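Local coordinates for protein L-Ala-D/L-Glu Epimerase (Escherichia coli, PDB 1JPD) that is an epimerase of the enolase superfamily, pairing an N-terminal domain of the mandelate racemase/muconate lactonizing type with a TIM-barrel-like C-terminal domain, at residues S230-T233 with R234-K238. Numbering follows the deposited sequence.
Sequences SCHT and RSNLK
An ST turn at T233, joined to a beta turn over T233-N236, bends the chain into helix 237-240, and the side-chain amide of N236 reaches back to hold the preceding loop. OD1 of N236 accepts two backbone bonds. T233 N donates to N236 OD1 at 3.1 Å, nearly in line with the side-chain C=O. H232 N donates to N236 OD1 at 3.2 Å, from well above the amide plane. Asparagine suits the place because its short side chain carries a carbonyl oxygen that can face two successive N-H groups. CG lies beside the backbone N and anti to the carbonyl carbon (chi1 -47°), which turns the side chain back toward H232 and T233; chi2 of 91° then sets the rotation of the amide. N236 N in turn donates to T233 O at 3.1 Å, closing the beta turn.

In the barrel this is the passage from strand 225-227 to the following helix. T233 suits the place because its hydroxyl is on CB, one bond from the backbone, near enough to accept the N-H two residues on: OG1, set between backbone N and carbonyl carbon (chi1 70°), accepts S235 N at 3.2 Å in a somewhat bent bond. L237 N bonds to R234 O at 3.0 Å, a second overlapping turn that leads into the helix. The H232 ring, lying oblique to the N236 amide, stacks on Y54 of the N-terminal region. R234 points its CB away from the loop, and its long side chain reaches helix 257-269 to form a salt bridge with E259.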
ATOM      1  N   SER A 230       1.544  -3.501 -11.444  1.00 38.29           N
ATOM      2  CA  SER A 230       0.747  -4.381 -12.299  1.00 39.21           C
ATOM      3  C   SER A 230      -0.546  -4.861 -11.663  1.00 39.71           C
ATOM      4  O   SER A 230      -1.373  -5.464 -12.336  1.00 46.09           O
ATOM      5  CB  SER A 230       1.560  -5.603 -12.723  1.00 38.44           C
ATOM      6  OG  SER A 230       2.707  -5.221 -13.461  1.00 40.41           O
ATOM      7  N   CYS A 231      -0.727  -4.594 -10.375  1.00 39.89           N
ATOM      8  CA  CYS A 231      -1.939  -5.018  -9.686  1.00 41.47           C
ATOM      9  C   CYS A 231      -2.803  -3.885  -9.130  1.00 44.89           C
ATOM     10  O   CYS A 231      -2.377  -3.185  -8.213  1.00 44.10           O
ATOM     11  CB  CYS A 231      -1.579  -5.938  -8.531  1.00 43.89           C
ATOM     12  SG  CYS A 231      -2.988  -6.273  -7.464  1.00 51.73           S
ATOM     13  N   HIS A 232      -4.016  -3.719  -9.660  1.00 45.68           N
ATOM     14  CA  HIS A 232      -4.927  -2.676  -9.172  1.00 48.62           C
ATOM     15  C   HIS A 232      -6.150  -3.274  -8.490  1.00 46.33           C
ATOM     16  O   HIS A 232      -6.418  -3.013  -7.313  1.00 41.46           O
ATOM     17  CB  HIS A 232      -5.465  -1.795 -10.300  1.00 56.36           C
ATOM     18  CG  HIS A 232      -4.414  -1.139 -11.132  1.00 65.23           C
ATOM     19  ND1 HIS A 232      -4.658   0.014 -11.846  1.00 70.82           N
ATOM     20  CD2 HIS A 232      -3.144  -1.503 -11.425  1.00 66.89           C
ATOM     21  CE1 HIS A 232      -3.584   0.331 -12.547  1.00 73.08           C
ATOM     22  NE2 HIS A 232      -2.651  -0.574 -12.309  1.00 71.11           N
ATOM     23  N   THR A 233      -6.905  -4.050  -9.261  1.00 39.74           N
ATOM     24  CA  THR A 233      -8.129  -4.672  -8.770  1.00 42.35           C
ATOM     25  C   THR A 233      -8.207  -6.137  -9.195  1.00 43.08           C
ATOM     26  O   THR A 233      -7.295  -6.644  -9.841  1.00 43.07           O
ATOM     27  CB  THR A 233      -9.370  -3.937  -9.330  1.00 40.30           C
ATOM     28  OG1 THR A 233      -9.482  -4.194 -10.736  1.00 35.28           O
ATOM     29  CG2 THR A 233      -9.241  -2.433  -9.122  1.00 32.25           C
ATOM     30  N   ARG A 234      -9.303  -6.806  -8.845  1.00 43.44           N
ATOM     31  CA  ARG A 234      -9.494  -8.211  -9.210  1.00 41.64           C
ATOM     32  C   ARG A 234      -9.405  -8.403 -10.720  1.00 42.60           C
ATOM     33  O   ARG A 234      -9.052  -9.477 -11.203  1.00 45.55           O
ATOM     34  CB  ARG A 234     -10.851  -8.704  -8.712  1.00 38.84           C
ATOM     35  CG  ARG A 234     -10.914  -8.881  -7.204  1.00 44.08           C
ATOM     36  CD  ARG A 234     -12.327  -9.069  -6.742  1.00 41.14           C
ATOM     37  NE  ARG A 234     -13.100  -7.842  -6.911  1.00 47.74           N
ATOM     38  CZ  ARG A 234     -14.419  -7.765  -6.756  1.00 47.51           C
ATOM     39  NH1 ARG A 234     -15.113  -8.849  -6.435  1.00 42.86           N
ATOM     40  NH2 ARG A 234     -15.041  -6.605  -6.914  1.00 48.99           N
ATOM     41  N   SER A 235      -9.713  -7.341 -11.452  1.00 41.75           N
ATOM     42  CA  SER A 235      -9.693  -7.340 -12.905  1.00 43.11           C
ATOM     43  C   SER A 235      -8.340  -7.730 -13.524  1.00 47.56           C
ATOM     44  O   SER A 235      -8.300  -8.271 -14.631  1.00 48.86           O
ATOM     45  CB  SER A 235     -10.125  -5.952 -13.393  1.00 47.27           C
ATOM     46  OG  SER A 235     -10.059  -5.826 -14.801  1.00 51.82           O
ATOM     47  N   ASN A 236      -7.238  -7.462 -12.825  1.00 49.53           N
ATOM     48  CA  ASN A 236      -5.915  -7.800 -13.354  1.00 50.32           C
ATOM     49  C   ASN A 236      -5.483  -9.229 -12.988  1.00 52.96           C
ATOM     50  O   ASN A 236      -4.533  -9.767 -13.565  1.00 52.63           O
ATOM     51  CB  ASN A 236      -4.846  -6.811 -12.845  1.00 50.87           C
ATOM     52  CG  ASN A 236      -5.276  -5.346 -12.963  1.00 55.67           C
ATOM     53  OD1 ASN A 236      -5.853  -4.782 -12.034  1.00 57.65           O
ATOM     54  ND2 ASN A 236      -4.996  -4.728 -14.107  1.00 55.48           N
ATOM     55  N   LEU A 237      -6.181  -9.849 -12.040  1.00 51.27           N
ATOM     56  CA  LEU A 237      -5.819 -11.197 -11.600  1.00 52.37           C
ATOM     57  C   LEU A 237      -5.554 -12.213 -12.709  1.00 54.16           C
ATOM     58  O   LEU A 237      -4.672 -13.059 -12.581  1.00 57.57           O
ATOM     59  CB  LEU A 237      -6.875 -11.743 -10.637  1.00 45.65           C
ATOM     60  CG  LEU A 237      -6.792 -11.093  -9.256  1.00 47.23           C
ATOM     61  CD1 LEU A 237      -7.881 -11.626  -8.340  1.00 43.91           C
ATOM     62  CD2 LEU A 237      -5.421 -11.370  -8.676  1.00 45.25           C
ATOM     63  N   LYS A 238      -6.309 -12.136 -13.795  1.00 59.19           N
ATOM     64  CA  LYS A 238      -6.118 -13.063 -14.900  1.00 58.81           C
ATOM     65  C   LYS A 238      -4.741 -12.853 -15.515  1.00 58.85           C
ATOM     66  O   LYS A 238      -3.967 -13.799 -15.673  1.00 57.59           O
ATOM     67  CB  LYS A 238      -7.178 -12.832 -15.970  1.00 60.29           C
ATOM     68  CG  LYS A 238      -6.880 -13.547 -17.273  1.00 59.01           C
ATOM     69  CD  LYS A 238      -7.589 -12.861 -18.416  1.00 59.27           C
ATOM     70  CE  LYS A 238      -7.299 -13.539 -19.732  1.00 58.58           C
ATOM     71  NZ  LYS A 238      -7.940 -12.784 -20.826  1.00 59.07           N
TER